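Local atomic coordinates of indole-3-pyruvate decarboxylase (Azospirillum brasilense, PDB entry 2NXW), a protein that catalyses the thiamine diphosphate- and magnesium-dependent decarboxylation of indole-3-pyruvate to indole-3-acetaldehyde and carbon dioxide, a step in auxin biosynthesis. Residues 499-513 with 528-540. Residues are numbered along the deposited sequence; the frame is centred on the assembly and turned at random.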
# COMPACT_ATOMS: atom_id res chain seq x y z
N PHE A 499 21.97 -28.01 27.96
CA PHE A 499 22.90 -27.20 27.19
C PHE A 499 24.36 -27.37 27.59
O PHE A 499 25.23 -27.49 26.72
CB PHE A 499 22.48 -25.73 27.28
CG PHE A 499 21.11 -25.45 26.71
CD1 PHE A 499 20.88 -25.50 25.33
CD2 PHE A 499 20.06 -25.07 27.55
CE1 PHE A 499 19.62 -25.16 24.79
CE2 PHE A 499 18.80 -24.73 27.02
CZ PHE A 499 18.59 -24.77 25.65
N ALA A 500 24.64 -27.40 28.89
CA ALA A 500 26.02 -27.56 29.35
C ALA A 500 26.59 -28.86 28.80
O ALA A 500 27.76 -28.90 28.41
CB ALA A 500 26.09 -27.54 30.87
N ASP A 501 25.77 -29.92 28.79
CA ASP A 501 26.21 -31.22 28.27
C ASP A 501 26.50 -31.21 26.77
O ASP A 501 27.14 -32.12 26.25
CB ASP A 501 25.14 -32.29 28.51
CG ASP A 501 25.02 -32.72 29.96
OD1 ASP A 501 25.90 -32.37 30.79
OD2 ASP A 501 24.03 -33.42 30.27
N MET A 502 26.00 -30.20 26.07
CA MET A 502 26.22 -30.12 24.63
C MET A 502 27.42 -29.25 24.26
O MET A 502 27.84 -29.23 23.11
CB MET A 502 24.95 -29.59 23.95
CG MET A 502 23.74 -30.47 24.18
SD MET A 502 22.18 -29.75 23.53
CE MET A 502 22.38 -30.06 21.83
N ALA A 503 27.98 -28.55 25.25
CA ALA A 503 29.10 -27.66 24.98
C ALA A 503 30.36 -28.34 24.46
O ALA A 503 31.02 -27.81 23.57
CB ALA A 503 29.45 -26.85 26.23
N ALA A 504 30.69 -29.50 25.01
CA ALA A 504 31.91 -30.18 24.57
C ALA A 504 31.89 -30.51 23.09
O ALA A 504 32.92 -30.43 22.42
CB ALA A 504 32.13 -31.46 25.39
N GLY A 505 30.72 -30.87 22.57
CA GLY A 505 30.61 -31.20 21.15
C GLY A 505 30.89 -30.01 20.25
O GLY A 505 31.18 -30.18 19.06
N MET A 506 30.79 -28.82 20.83
CA MET A 506 31.03 -27.56 20.13
C MET A 506 32.40 -26.97 20.45
O MET A 506 32.71 -25.85 20.04
CB MET A 506 29.97 -26.52 20.49
CG MET A 506 28.60 -26.83 19.96
SD MET A 506 27.47 -25.48 20.29
CE MET A 506 27.03 -25.74 22.01
N GLY A 507 33.20 -27.72 21.20
CA GLY A 507 34.54 -27.23 21.53
C GLY A 507 34.67 -26.30 22.71
O GLY A 507 35.65 -25.57 22.80
N GLY A 508 33.70 -26.31 23.62
CA GLY A 508 33.78 -25.44 24.78
C GLY A 508 33.55 -26.18 26.08
O GLY A 508 33.30 -27.40 26.07
N ASP A 509 33.62 -25.46 27.19
CA ASP A 509 33.43 -26.05 28.51
C ASP A 509 32.10 -25.61 29.09
O ASP A 509 31.86 -24.42 29.30
CB ASP A 509 34.54 -25.62 29.47
CG ASP A 509 35.91 -26.01 28.97
OD1 ASP A 509 36.02 -27.07 28.30
OD2 ASP A 509 36.86 -25.27 29.25
N GLY A 510 31.24 -26.58 29.38
CA GLY A 510 29.95 -26.24 29.92
C GLY A 510 29.73 -26.84 31.29
O GLY A 510 30.27 -27.89 31.61
N VAL A 511 28.96 -26.13 32.10
CA VAL A 511 28.62 -26.60 33.42
C VAL A 511 27.20 -26.16 33.76
O VAL A 511 26.82 -25.02 33.53
CB VAL A 511 29.62 -26.10 34.50
CG1 VAL A 511 29.63 -24.60 34.58
CG2 VAL A 511 29.27 -26.71 35.86
N ARG A 512 26.41 -27.09 34.28
CA ARG A 512 25.04 -26.78 34.70
C ARG A 512 25.09 -26.53 36.20
O ARG A 512 25.63 -27.34 36.96
CB ARG A 512 24.10 -27.95 34.41
CG ARG A 512 22.72 -27.80 35.04
CD ARG A 512 21.76 -28.91 34.62
NE ARG A 512 21.22 -28.67 33.28
CZ ARG A 512 20.09 -29.20 32.82
NH1 ARG A 512 19.38 -30.02 33.59
NH2 ARG A 512 19.63 -28.84 31.64
N VAL A 513 24.56 -25.40 36.63
CA VAL A 513 24.56 -25.05 38.04
C VAL A 513 23.12 -24.83 38.52
O VAL A 513 22.29 -24.27 37.80
CB VAL A 513 25.42 -23.77 38.33
CG1 VAL A 513 26.89 -24.06 38.00
CG2 VAL A 513 24.94 -22.58 37.50
N ALA A 528 38.60 -17.84 35.05
CA ALA A 528 39.97 -18.33 35.19
C ALA A 528 40.43 -19.18 34.01
O ALA A 528 41.61 -19.50 33.89
CB ALA A 528 40.10 -19.13 36.47
N THR A 529 39.49 -19.52 33.13
CA THR A 529 39.77 -20.40 32.01
C THR A 529 39.55 -19.79 30.63
O THR A 529 38.43 -19.72 30.15
CB THR A 529 38.88 -21.67 32.10
OG1 THR A 529 38.93 -22.19 33.44
CG2 THR A 529 39.37 -22.75 31.14
N ARG A 530 40.63 -19.34 30.00
CA ARG A 530 40.54 -18.78 28.66
C ARG A 530 40.99 -19.84 27.67
O ARG A 530 41.47 -20.91 28.07
CB ARG A 530 41.41 -17.52 28.56
CG ARG A 530 40.81 -16.36 29.34
CD ARG A 530 41.22 -15.01 28.76
NE ARG A 530 40.62 -14.77 27.45
CZ ARG A 530 40.65 -13.60 26.82
NH1 ARG A 530 41.25 -12.55 27.38
NH2 ARG A 530 40.08 -13.48 25.62
N GLY A 531 40.81 -19.57 26.38
CA GLY A 531 41.21 -20.52 25.35
C GLY A 531 40.07 -21.35 24.76
O GLY A 531 40.20 -21.92 23.67
N ARG A 532 38.96 -21.44 25.49
CA ARG A 532 37.77 -22.18 25.07
C ARG A 532 36.57 -21.41 25.60
O ARG A 532 36.66 -20.83 26.68
CB ARG A 532 37.74 -23.59 25.70
CG ARG A 532 38.77 -24.56 25.13
CD ARG A 532 38.92 -25.79 26.02
NE ARG A 532 37.72 -26.65 26.05
CZ ARG A 532 37.39 -27.51 25.10
NH1 ARG A 532 38.15 -27.65 24.01
NH2 ARG A 532 36.29 -28.26 25.23
N PHE A 533 35.47 -21.37 24.85
CA PHE A 533 34.31 -20.67 25.38
C PHE A 533 33.83 -21.39 26.64
O PHE A 533 34.01 -22.60 26.80
CB PHE A 533 33.18 -20.54 24.32
CG PHE A 533 32.40 -21.80 24.06
CD1 PHE A 533 31.41 -22.21 24.95
CD2 PHE A 533 32.59 -22.53 22.89
CE1 PHE A 533 30.62 -23.33 24.68
CE2 PHE A 533 31.80 -23.65 22.60
CZ PHE A 533 30.81 -24.05 23.51
N GLN A 534 33.25 -20.61 27.55
CA GLN A 534 32.77 -21.14 28.82
C GLN A 534 31.28 -20.90 28.91
O GLN A 534 30.83 -19.76 28.92
CB GLN A 534 33.48 -20.42 29.96
CG GLN A 534 35.00 -20.51 29.91
CD GLN A 534 35.51 -21.90 30.19
OE1 GLN A 534 35.15 -22.50 31.21
NE2 GLN A 534 36.33 -22.43 29.29
N LEU A 535 30.53 -21.99 28.99
CA LEU A 535 29.08 -21.91 29.07
C LEU A 535 28.60 -22.31 30.47
O LEU A 535 28.80 -23.44 30.91
CB LEU A 535 28.46 -22.83 28.02
CG LEU A 535 26.93 -22.94 28.02
CD1 LEU A 535 26.33 -21.58 27.73
CD2 LEU A 535 26.49 -23.95 26.96
N ILE A 536 27.99 -21.36 31.16
CA ILE A 536 27.44 -21.61 32.49
C ILE A 536 25.93 -21.68 32.30
O ILE A 536 25.29 -20.66 32.00
CB ILE A 536 27.78 -20.47 33.48
CG1 ILE A 536 29.31 -20.35 33.64
CG2 ILE A 536 27.14 -20.78 34.86
CD1 ILE A 536 29.74 -19.11 34.41
N GLU A 537 25.37 -22.87 32.47
CA GLU A 537 23.93 -23.08 32.32
C GLU A 537 23.31 -22.96 33.71
O GLU A 537 23.39 -23.90 34.51
CB GLU A 537 23.67 -24.46 31.72
CG GLU A 537 22.19 -24.75 31.53
CD GLU A 537 21.91 -26.17 31.11
OE1 GLU A 537 22.77 -27.06 31.33
OE2 GLU A 537 20.81 -26.40 30.57
N ALA A 538 22.70 -21.81 33.97
CA ALA A 538 22.10 -21.53 35.28
C ALA A 538 20.64 -21.91 35.29
O ALA A 538 19.84 -21.30 34.59
CB ALA A 538 22.26 -20.06 35.62
N MET A 539 20.30 -22.93 36.08
CA MET A 539 18.90 -23.36 36.17
C MET A 539 18.15 -22.36 37.06
O MET A 539 18.59 -22.04 38.16
CB MET A 539 18.83 -24.77 36.76
CG MET A 539 19.72 -25.79 36.04
SD MET A 539 19.51 -25.79 34.22
CE MET A 539 17.86 -26.50 34.10
N ILE A 540 17.03 -21.87 36.57
CA ILE A 540 16.23 -20.88 37.29
C ILE A 540 14.77 -21.34 37.28
O ILE A 540 14.27 -21.78 36.25
CB ILE A 540 16.31 -19.51 36.58
CG1 ILE A 540 17.76 -19.05 36.51
CG2 ILE A 540 15.43 -18.47 37.30
CD1 ILE A 540 17.96 -17.79 35.66
O HOH W 1 23.42 -29.75 30.73
O HOH W 2 35.40 -30.32 23.54
O HOH W 3 35.80 -22.78 22.26
O HOH W 4 32.49 -23.14 32.13
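With CG of both Arg-512 (chi1 170°) and Glu-537 (chi1 -180°) anti to the backbone N, the two side chains leave neighbouring strands side by side, and a bend at chi3 of Arg-512 swings the guanidinium edge over one face of the carboxylate, the planes 65° apart. The strands, 509-513 and 534-539, are the parallel pair of a beta-alpha-beta unit joined by crossover helix 516-528; 509-513 is the outermost strand, within this chain, of the C-terminal thiamine diphosphate-binding domain's sheet. Arg-512 grips side-on, NE to OE1 of Glu-537 at 3.0 Å and NH2 to OE2 at 2.9 Å; Asp-496 is its second salt-bridge partner. From the carboxylate's opposite face come the backbone N atoms of Ala-500 and Phe-499, tying the short 499-502 turn to the sheet. Asn-475 ND2 also bonds OE2. Were Glu-537 replaced by an alanine, Arg-512 would probably keep Asp-496 but lose its two-pronged partner, and both amides their side-chain acceptor. Met-539 lays CE over the guanidinium face. At the strands' other end, Asp-509 OD1 takes NE of Arg-532 in a salt bridge, and OD2 accepts NE2 of Gln-534 at 2.9 Å. Beside them CA of Gly-508 sits over the Phe-533 ring, 3.5 Å from its centroid in a CH-pi contact, where any CB would strike CZ.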